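Local coordinates for protein putative regulator (Escherichia coli O6, PDB 3HFI) that is of unknown function but, as a putative DNA-binding transcription regulator with a UTRA domain, probably senses a small-molecule effector to control gene expression, at residues 27-32 / 54-59. Residues are numbered along the deposited sequence; the frame is centred on the assembly and turned at random.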
loop_
_atom_site.group_PDB
_atom_site.type_symbol
_atom_site.label_atom_id
_atom_site.label_comp_id
_atom_site.label_asym_id
_atom_site.label_seq_id
_atom_site.Cartn_x
_atom_site.Cartn_y
_atom_site.Cartn_z
ATOM N N GLU A 27 -18.305 2.120 4.112
ATOM C CA GLU A 27 -19.589 2.709 3.655
ATOM C C GLU A 27 -19.380 3.941 2.755
ATOM O O GLU A 27 -18.552 4.789 3.068
ATOM C CB GLU A 27 -20.438 3.115 4.849
ATOM C CG GLU A 27 -19.732 4.111 5.761
ATOM C CD GLU A 27 -20.027 3.879 7.232
ATOM O OE1 GLU A 27 -21.205 4.089 7.615
ATOM O OE2 GLU A 27 -19.085 3.489 7.993
ATOM N N VAL A 28 -20.121 4.031 1.651
ATOM C CA VAL A 28 -20.042 5.189 0.768
ATOM C C VAL A 28 -20.783 6.324 1.427
ATOM O O VAL A 28 -21.907 6.155 1.828
ATOM C CB VAL A 28 -20.583 4.890 -0.658
ATOM C CG1 VAL A 28 -20.632 6.155 -1.496
ATOM C CG2 VAL A 28 -19.653 3.892 -1.383
ATOM N N ILE A 29 -20.112 7.447 1.630
ATOM C CA ILE A 29 -20.726 8.648 2.211
ATOM C C ILE A 29 -21.341 9.444 1.063
ATOM O O ILE A 29 -22.475 9.902 1.121
ATOM C CB ILE A 29 -19.650 9.510 2.919
ATOM C CG1 ILE A 29 -19.176 8.793 4.200
ATOM C CG2 ILE A 29 -20.184 10.859 3.264
ATOM C CD1 ILE A 29 -17.836 9.312 4.782
ATOM N N THR A 30 -20.584 9.609 0.001
ATOM C CA THR A 30 -21.032 10.429 -1.094
ATOM C C THR A 30 -20.294 10.099 -2.352
ATOM O O THR A 30 -19.185 9.532 -2.330
ATOM C CB THR A 30 -20.960 11.967 -0.753
ATOM O OG1 THR A 30 -21.882 12.652 -1.585
ATOM C CG2 THR A 30 -19.618 12.556 -0.946
ATOM N N SER A 31 -20.950 10.406 -3.462
ATOM C CA SER A 31 -20.286 10.394 -4.747
ATOM C C SER A 31 -20.694 11.509 -5.688
ATOM O O SER A 31 -21.718 12.088 -5.535
ATOM C CB SER A 31 -20.431 9.034 -5.426
ATOM O OG SER A 31 -21.712 8.778 -5.864
ATOM N N ARG A 32 -19.908 11.742 -6.722
ATOM C CA ARG A 32 -20.102 12.903 -7.558
ATOM C C ARG A 32 -19.326 12.711 -8.833
ATOM O O ARG A 32 -18.243 12.128 -8.774
ATOM C CB ARG A 32 -19.394 14.047 -6.873
ATOM C CG ARG A 32 -20.014 15.294 -6.966
ATOM C CD ARG A 32 -19.501 16.165 -5.794
ATOM N NE ARG A 32 -18.025 16.287 -5.715
ATOM C CZ ARG A 32 -17.352 16.360 -4.555
ATOM N NH1 ARG A 32 -18.019 16.260 -3.389
ATOM N NH2 ARG A 32 -16.006 16.469 -4.547
ATOM N N TYR A 54 -15.902 10.937 -8.243
ATOM C CA TYR A 54 -15.370 11.160 -6.945
ATOM C C TYR A 54 -16.191 10.269 -5.999
ATOM O O TYR A 54 -17.385 10.248 -6.098
ATOM C CB TYR A 54 -15.558 12.596 -6.546
ATOM C CG TYR A 54 -15.336 12.863 -5.072
ATOM C CD1 TYR A 54 -14.070 13.213 -4.587
ATOM C CD2 TYR A 54 -16.381 12.812 -4.177
ATOM C CE1 TYR A 54 -13.857 13.499 -3.257
ATOM C CE2 TYR A 54 -16.176 13.096 -2.799
ATOM C CZ TYR A 54 -14.903 13.441 -2.364
ATOM O OH TYR A 54 -14.652 13.667 -1.014
ATOM N N LEU A 55 -15.532 9.496 -5.133
ATOM C CA LEU A 55 -16.197 8.651 -4.146
ATOM C C LEU A 55 -15.595 8.952 -2.805
ATOM O O LEU A 55 -14.366 8.911 -2.653
ATOM C CB LEU A 55 -15.902 7.205 -4.457
ATOM C CG LEU A 55 -16.859 6.159 -4.867
ATOM C CD1 LEU A 55 -17.881 6.651 -5.933
ATOM C CD2 LEU A 55 -16.024 4.929 -5.298
ATOM N N GLU A 56 -16.432 9.208 -1.815
ATOM C CA GLU A 56 -15.956 9.337 -0.448
ATOM C C GLU A 56 -16.471 8.157 0.368
ATOM O O GLU A 56 -17.697 7.908 0.413
ATOM C CB GLU A 56 -16.472 10.652 0.146
ATOM C CG GLU A 56 -15.840 11.095 1.441
ATOM C CD GLU A 56 -16.381 12.499 1.883
ATOM O OE1 GLU A 56 -17.582 12.819 1.678
ATOM O OE2 GLU A 56 -15.585 13.292 2.432
ATOM N N ARG A 57 -15.541 7.461 1.014
ATOM C CA ARG A 57 -15.806 6.188 1.688
ATOM C C ARG A 57 -15.189 6.196 3.066
ATOM O O ARG A 57 -14.076 6.692 3.247
ATOM C CB ARG A 57 -15.224 5.051 0.861
ATOM C CG ARG A 57 -16.045 4.804 -0.398
ATOM C CD ARG A 57 -15.195 4.294 -1.499
ATOM N NE ARG A 57 -14.872 2.920 -1.241
ATOM C CZ ARG A 57 -13.644 2.400 -1.196
ATOM N NH1 ARG A 57 -12.524 3.098 -1.406
ATOM N NH2 ARG A 57 -13.537 1.117 -0.935
ATOM N N LEU A 58 -15.942 5.685 4.041
ATOM C CA LEU A 58 -15.499 5.691 5.420
ATOM C C LEU A 58 -15.301 4.241 5.783
ATOM O O LEU A 58 -16.214 3.428 5.659
ATOM C CB LEU A 58 -16.519 6.370 6.349
ATOM C CG LEU A 58 -16.119 6.527 7.824
ATOM C CD1 LEU A 58 -15.077 7.615 8.016
ATOM C CD2 LEU A 58 -17.334 6.823 8.675
ATOM N N ARG A 59 -14.085 3.907 6.163
ATOM C CA ARG A 59 -13.766 2.533 6.457
ATOM C C ARG A 59 -13.672 2.413 7.940
ATOM O O ARG A 59 -12.921 3.160 8.556
ATOM C CB ARG A 59 -12.447 2.141 5.873
ATOM C CG ARG A 59 -11.899 0.895 6.518
ATOM C CD ARG A 59 -10.968 0.208 5.558
ATOM N NE ARG A 59 -11.702 -0.037 4.321
ATOM C CZ ARG A 59 -11.147 -0.169 3.125
ATOM N NH1 ARG A 59 -9.824 -0.085 2.967
ATOM N NH2 ARG A 59 -11.920 -0.382 2.069
#
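Arg32 lays its guanidinium flat over one face of the Tyr54 ring, planes 12° apart and CZ 4.0 Å from the ring centroid, a cation-pi stack. NH2 lies over the ring centre; its salt bridge to Glu34 helps fix the rotation. Thr30 CG2 meets the ring edge in plane, 3.9 Å from Tyr54 CE2. OG1 anti to the backbone N (chi1 -156°) turns that methyl to Glu56 OE1, 3.3 Å away, which Ile29 CG2 also touches. A classic beta bulge shifts the antiparallel register by one residue: Ile29 and Thr30 both face Glu56, whose carbonyl O accepts a 2.7 Å bond from Ile29 N and a weak 3.4 Å one from Thr30 N. Ile29, the extra residue, has CB directed toward the partner strand, its CD1 packing 3.6 Å from Leu58 CB. Glu27 runs alongside Leu58, its OE2 3.8 Å from Leu58 CD2. On the face opposite Tyr54, Val28 CG2 meets Arg57 CG, and Ser31 CB meets Leu55 CD1 at 3.5 Å. Strand 26-35 is outermost within this chain's UTRA-domain sheet; 51-60 bonds onward to 65-73, Tyr54 OH reaching Glu70 and Arg57 Asn71. Helix 117-123 covers Ile29, Glu56 and Leu58; loop residue Phe86 touches Val28 and Leu55.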